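Local coordinates for regulatory protein E2 (Bovine papillomavirus type 1, PDB 2JEX) that acts as a viral transcription activator that probably also helps E1 start viral DNA replication, this chain being its N-terminal transactivation domain, at residues Arg115-Glu120 with Tyr186-Gln191; Val119-Asn124 with Asp175-Phe180. The protein carries 1 engineered substitution. All blocks are in the same frame, centred on the assembly; numbering follows the deposited sequence.

Overall arrangement
Interaction 1 and interaction 2 both start from strand 110-120, near its C-terminal end, and their centres lie about 11 Å apart. Interaction 1 joins this strand edge to edge with strand 186-189 through backbone hydrogen bonds, contacts between valine side chains and a salt bridge. Interaction 2 joins the turn after the strand to helix 173-180, with no hydrogen bond between the two segments. Both are partly buried. The valines of interaction 1 and Phe121 of interaction 2 are buried, while Glu118, Arg189 and Asp122 lie nearer the surface. Tyr186 of interaction 1 connects them, packing on Phe121 and Ala177.

Interaction 1. Residues Arg115-Glu120 with Tyr186-Gln191; sequences RVVEVE and YSVRDQ
Strands 115-120 and 186-189 run antiparallel, their axes 4.7 Å apart at an angle of 164°. Glu118 pairs with Arg189 and Glu120 with Ser187, both as hydrogen-bonded pairs. Each pair makes two N-H...O bonds, with Arg189 N to Glu118 O at 2.9 Å. Val119 and Val188 form the non-hydrogen-bonded pair between them.

Asp190 continues past the strand and meets Arg115. The guanidinium grips the carboxylate side-on with two nitrogens. Arg115 NE lies 2.8 Å from Asp190 OD1, and Arg115 NH2 lies 3.2 Å from Asp190 OD2, in a nearly straight bond (169°). The two planes are only 28° apart. This salt bridge would probably favour the charged forms of Arg115 and Asp190. The Arg115 chain is extended from CG to NE, which brings NE to the Asp190 carboxylate. Gln191 lays its OE1 over one guanidinium face, toward the rim.

The valines share one face of the sheet. Val117 CG1 meets Val188 CG1 at 3.8 Å, and Val119 CG2 lies beside Val188 CG2. Val117 CG2 also touches Asp190 OD1, at 3.3 Å. Val119 CG1 packs on Tyr186 CB. Glu118, Glu120, Ser187 and Arg189 project from the other face.

The pairing belongs to the large antiparallel sheet of the transactivation domain. Strand 128-140 flanks 115-120, and strand 194-197 flanks 186-189. Arg115 NH2 also bonds Ala150 O, and Tyr186 OH bonds Gly154 O. Phe173 of helix 173-180 packs on Val119, Val188 and Tyr186.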
loop_
_atom_site.group_PDB
_atom_site.type_symbol
_atom_site.label_atom_id
_atom_site.label_comp_id
_atom_site.label_asym_id
_atom_site.label_seq_id
_atom_site.Cartn_x
_atom_site.Cartn_y
_atom_site.Cartn_z
ATOM N N ARG A 115 7.864 7.114 -8.049
ATOM C CA ARG A 115 9.144 7.371 -8.701
ATOM C C ARG A 115 10.277 6.674 -7.971
ATOM O O ARG A 115 10.151 6.320 -6.798
ATOM C CB ARG A 115 9.421 8.872 -8.835
ATOM C CG ARG A 115 9.806 9.546 -7.550
ATOM C CD ARG A 115 9.771 11.036 -7.732
ATOM N NE ARG A 115 10.228 11.721 -6.531
ATOM C CZ ARG A 115 9.438 12.106 -5.535
ATOM N NH1 ARG A 115 8.128 11.865 -5.571
ATOM N NH2 ARG A 115 9.961 12.735 -4.494
ATOM N N VAL A 116 11.386 6.478 -8.673
ATOM C CA VAL A 116 12.520 5.771 -8.097
ATOM C C VAL A 116 13.570 6.747 -7.568
ATOM O O VAL A 116 14.022 7.653 -8.274
ATOM C CB VAL A 116 13.129 4.735 -9.098
ATOM C CG1 VAL A 116 14.382 4.097 -8.529
ATOM C CG2 VAL A 116 12.091 3.644 -9.448
ATOM N N VAL A 117 13.936 6.551 -6.307
ATOM C CA VAL A 117 15.070 7.238 -5.702
ATOM C C VAL A 117 16.278 6.284 -5.692
ATOM O O VAL A 117 16.161 5.117 -5.306
ATOM C CB VAL A 117 14.698 7.767 -4.288
ATOM C CG1 VAL A 117 15.911 8.270 -3.538
ATOM C CG2 VAL A 117 13.671 8.898 -4.415
ATOM N N GLU A 118 17.421 6.775 -6.159
ATOM C CA GLU A 118 18.640 5.967 -6.220
ATOM C C GLU A 118 19.687 6.443 -5.220
ATOM O O GLU A 118 20.002 7.632 -5.158
ATOM C CB GLU A 118 19.247 5.961 -7.631
ATOM C CG GLU A 118 20.467 5.036 -7.738
ATOM C CD GLU A 118 21.200 5.122 -9.077
ATOM O OE1 GLU A 118 21.551 4.039 -9.604
ATOM O OE2 GLU A 118 21.432 6.250 -9.595
ATOM N N VAL A 119 20.215 5.507 -4.437
ATOM C CA VAL A 119 21.268 5.820 -3.473
ATOM C C VAL A 119 22.555 5.084 -3.846
ATOM O O VAL A 119 22.552 3.870 -4.058
ATOM C CB VAL A 119 20.854 5.513 -2.005
ATOM C CG1 VAL A 119 21.957 5.946 -1.036
ATOM C CG2 VAL A 119 19.577 6.242 -1.654
ATOM N N GLU A 120 23.640 5.838 -3.935
ATOM C CA GLU A 120 24.956 5.297 -4.252
ATOM C C GLU A 120 25.812 5.377 -2.998
ATOM O O GLU A 120 25.890 6.425 -2.358
ATOM C CB GLU A 120 25.594 6.089 -5.398
ATOM C CG GLU A 120 26.970 5.600 -5.823
ATOM C CD GLU A 120 27.804 6.706 -6.454
ATOM O OE1 GLU A 120 28.293 7.583 -5.710
ATOM O OE2 GLU A 120 27.979 6.702 -7.689
ATOM N N TYR A 186 27.304 8.539 1.204
ATOM C CA TYR A 186 26.388 8.116 0.164
ATOM C C TYR A 186 25.864 9.367 -0.527
ATOM O O TYR A 186 26.032 10.479 -0.022
ATOM C CB TYR A 186 25.239 7.284 0.747
ATOM C CG TYR A 186 24.511 7.962 1.881
ATOM C CD1 TYR A 186 23.411 8.784 1.635
ATOM C CD2 TYR A 186 24.926 7.793 3.196
ATOM C CE1 TYR A 186 22.735 9.413 2.668
ATOM C CE2 TYR A 186 24.261 8.431 4.249
ATOM C CZ TYR A 186 23.168 9.241 3.978
ATOM O OH TYR A 186 22.499 9.865 5.009
ATOM N N SER A 187 25.260 9.179 -1.693
ATOM C CA SER A 187 24.649 10.275 -2.421
ATOM C C SER A 187 23.277 9.819 -2.888
ATOM O O SER A 187 23.088 8.662 -3.269
ATOM C CB SER A 187 25.528 10.726 -3.596
ATOM O OG SER A 187 25.585 9.725 -4.603
ATOM N N VAL A 188 22.321 10.740 -2.839
ATOM C CA VAL A 188 20.916 10.433 -3.082
ATOM C C VAL A 188 20.440 11.225 -4.295
ATOM O O VAL A 188 20.552 12.459 -4.325
ATOM C CB VAL A 188 20.056 10.817 -1.857
ATOM C CG1 VAL A 188 18.599 10.456 -2.085
ATOM C CG2 VAL A 188 20.592 10.162 -0.594
ATOM N N ARG A 189 19.940 10.512 -5.299
ATOM C CA ARG A 189 19.326 11.135 -6.462
ATOM C C ARG A 189 17.823 10.884 -6.397
ATOM O O ARG A 189 17.376 9.726 -6.391
ATOM C CB ARG A 189 19.944 10.591 -7.759
ATOM C CG ARG A 189 19.101 10.833 -9.008
ATOM C CD ARG A 189 19.927 10.852 -10.288
ATOM N NE ARG A 189 20.055 12.209 -10.826
ATOM C CZ ARG A 189 21.204 12.846 -11.035
ATOM N NH1 ARG A 189 22.367 12.261 -10.769
ATOM N NH2 ARG A 189 21.192 14.074 -11.526
ATOM N N ASP A 190 17.047 11.965 -6.318
ATOM C CA ASP A 190 15.595 11.856 -6.180
ATOM C C ASP A 190 14.866 12.059 -7.512
ATOM O O ASP A 190 14.038 11.201 -7.909
ATOM C CB ASP A 190 15.069 12.815 -5.095
ATOM C CG ASP A 190 13.541 12.786 -4.952
ATOM O OD1 ASP A 190 12.874 11.885 -5.511
ATOM O OD2 ASP A 190 12.997 13.686 -4.273
ATOM N N GLN A 191 15.149 13.187 -8.170
ATOM C CA GLN A 191 14.592 13.516 -9.489
ATOM C C GLN A 191 15.628 14.308 -10.290
ATOM O O GLN A 191 16.286 13.768 -11.182
ATOM C CB GLN A 191 13.280 14.329 -9.387
ATOM C CG GLN A 191 12.117 13.611 -8.709
ATOM C CD GLN A 191 10.817 14.400 -8.746
ATOM O OE1 GLN A 191 10.477 15.105 -7.793
ATOM N NE2 GLN A 191 10.077 14.273 -9.844
#

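Interaction 2. Residues Val119-Asn124 with Asp175-Phe180; sequences VEFDGN and DEAARF
Phe121 carries this contact, and its ring is packed against Ala177 and Phe180. The CH-pi interaction comes from Phe180. Its CB sits over the centre of the Phe121 ring, 3.8 Å from the centroid and 13° off the ring normal. The two side chains lie side by side and point the same way. Their rings are oblique, with planes at 59° and centroids 5.6 Å apart. Phe121 CZ approaches the edge of the Phe180 ring, 3.8 Å from Phe180 CD1.

Phe121 CD2 makes an apolar contact with Ala177 CB, at 4.1 Å. Phe121 CE2 comes within 3.8 Å of the backbone Ala177 N, oblique to the ring. Phe121 CG is anti to its carbonyl carbon (chi1 -67°), and from there the ring reaches Ala177.

No hydrogen bond crosses between the segments. Within the helix, Glu176 O accepts from both Arg179 N and Phe180 N. The polar ends turn to other partners: Asp122 OD1 bonds Thr183 OG1, Asp122 OD2 bonds Thr182 N, and Glu176 OE2 bonds Tyr131 OH.

The contact thus sets the turn after strand 110-120 against the last turn of helix 173-180. Asn129 and Tyr131 of strand 128-140 and Tyr186 of strand 186-189 also pack on Phe121.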
loop_
_atom_site.group_PDB
_atom_site.type_symbol
_atom_site.label_atom_id
_atom_site.label_comp_id
_atom_site.label_asym_id
_atom_site.label_seq_id
_atom_site.Cartn_x
_atom_site.Cartn_y
_atom_site.Cartn_z
ATOM N N VAL A 119 20.215 5.507 -4.437
ATOM C CA VAL A 119 21.268 5.820 -3.473
ATOM C C VAL A 119 22.555 5.084 -3.846
ATOM O O VAL A 119 22.552 3.870 -4.058
ATOM C CB VAL A 119 20.854 5.513 -2.005
ATOM C CG1 VAL A 119 21.957 5.946 -1.036
ATOM C CG2 VAL A 119 19.577 6.242 -1.654
ATOM N N GLU A 120 23.640 5.838 -3.935
ATOM C CA GLU A 120 24.956 5.297 -4.252
ATOM C C GLU A 120 25.812 5.377 -2.998
ATOM O O GLU A 120 25.890 6.425 -2.358
ATOM C CB GLU A 120 25.594 6.089 -5.398
ATOM C CG GLU A 120 26.970 5.600 -5.823
ATOM C CD GLU A 120 27.804 6.706 -6.454
ATOM O OE1 GLU A 120 28.293 7.583 -5.710
ATOM O OE2 GLU A 120 27.979 6.702 -7.689
ATOM N N PHE A 121 26.468 4.278 -2.654
ATOM C CA PHE A 121 27.064 4.178 -1.327
ATOM C C PHE A 121 28.505 4.644 -1.123
ATOM O O PHE A 121 28.738 5.583 -0.362
ATOM C CB PHE A 121 26.755 2.818 -0.686
ATOM C CG PHE A 121 25.298 2.644 -0.382
ATOM C CD1 PHE A 121 24.489 1.895 -1.216
ATOM C CD2 PHE A 121 24.717 3.304 0.707
ATOM C CE1 PHE A 121 23.125 1.761 -0.956
ATOM C CE2 PHE A 121 23.354 3.178 0.978
ATOM C CZ PHE A 121 22.555 2.405 0.144
ATOM N N ASP A 122 29.492 4.052 -1.769
ATOM C CA ASP A 122 30.856 4.446 -1.341
ATOM C C ASP A 122 31.600 5.328 -2.342
ATOM O O ASP A 122 32.815 5.218 -2.496
ATOM C CB ASP A 122 31.671 3.213 -0.901
ATOM C CG ASP A 122 31.235 2.693 0.468
ATOM O OD1 ASP A 122 31.120 3.515 1.396
ATOM O OD2 ASP A 122 31.001 1.473 0.623
ATOM N N GLY A 123 30.853 6.222 -2.996
ATOM C CA GLY A 123 31.310 6.888 -4.220
ATOM C C GLY A 123 31.488 5.841 -5.314
ATOM O O GLY A 123 32.236 6.040 -6.272
ATOM N N ASN A 124 30.787 4.724 -5.161
ATOM C CA ASN A 124 30.993 3.533 -5.976
ATOM C C ASN A 124 29.724 3.233 -6.783
ATOM O O ASN A 124 28.715 2.759 -6.242
ATOM C CB ASN A 124 31.407 2.366 -5.059
ATOM C CG ASN A 124 31.706 1.058 -5.801
ATOM O OD1 ASN A 124 32.005 0.046 -5.155
ATOM N ND2 ASN A 124 31.625 1.060 -7.137
ATOM N N ASP A 175 20.879 4.477 8.179
ATOM C CA ASP A 175 20.618 3.072 8.493
ATOM C C ASP A 175 20.863 2.179 7.267
ATOM O O ASP A 175 21.263 1.028 7.409
ATOM C CB ASP A 175 19.189 2.870 9.034
ATOM C CG ASP A 175 18.975 3.478 10.442
ATOM O OD1 ASP A 175 17.868 4.011 10.681
ATOM O OD2 ASP A 175 19.882 3.420 11.310
ATOM N N GLU A 176 20.616 2.708 6.069
ATOM C CA GLU A 176 20.896 1.981 4.823
ATOM C C GLU A 176 22.399 1.851 4.567
ATOM O O GLU A 176 22.881 0.775 4.210
ATOM C CB GLU A 176 20.197 2.641 3.636
ATOM C CG GLU A 176 18.666 2.612 3.721
ATOM C CD GLU A 176 18.083 1.197 3.840
ATOM O OE1 GLU A 176 17.552 0.863 4.924
ATOM O OE2 GLU A 176 18.156 0.419 2.866
ATOM N N ALA A 177 23.135 2.945 4.787
ATOM C CA ALA A 177 24.583 2.964 4.615
ATOM C C ALA A 177 25.322 2.095 5.649
ATOM O O ALA A 177 26.443 1.640 5.407
ATOM C CB ALA A 177 25.099 4.403 4.650
ATOM N N ALA A 178 24.696 1.877 6.801
ATOM C CA ALA A 178 25.245 1.000 7.839
ATOM C C ALA A 178 25.198 -0.460 7.380
ATOM O O ALA A 178 25.915 -1.314 7.910
ATOM C CB ALA A 178 24.471 1.168 9.121
ATOM N N ARG A 179 24.338 -0.737 6.400
ATOM C CA ARG A 179 24.223 -2.069 5.820
ATOM C C ARG A 179 25.073 -2.216 4.560
ATOM O O ARG A 179 25.747 -3.241 4.387
ATOM C CB ARG A 179 22.765 -2.406 5.480
ATOM C CG ARG A 179 21.787 -2.369 6.650
ATOM C CD ARG A 179 20.387 -2.803 6.203
ATOM N NE ARG A 179 20.339 -4.236 5.892
ATOM C CZ ARG A 179 19.322 -4.864 5.302
ATOM N NH1 ARG A 179 18.229 -4.200 4.929
ATOM N NH2 ARG A 179 19.407 -6.173 5.080
ATOM N N PHE A 180 25.047 -1.193 3.697
ATOM C CA PHE A 180 25.492 -1.341 2.304
ATOM C C PHE A 180 26.766 -0.574 1.948
ATOM O O PHE A 180 27.253 -0.665 0.817
ATOM C CB PHE A 180 24.358 -0.961 1.343
ATOM C CG PHE A 180 23.045 -1.657 1.627
ATOM C CD1 PHE A 180 21.879 -0.927 1.769
ATOM C CD2 PHE A 180 22.983 -3.046 1.764
ATOM C CE1 PHE A 180 20.671 -1.552 2.022
ATOM C CE2 PHE A 180 21.781 -3.688 2.021
ATOM C CZ PHE A 180 20.616 -2.936 2.149
#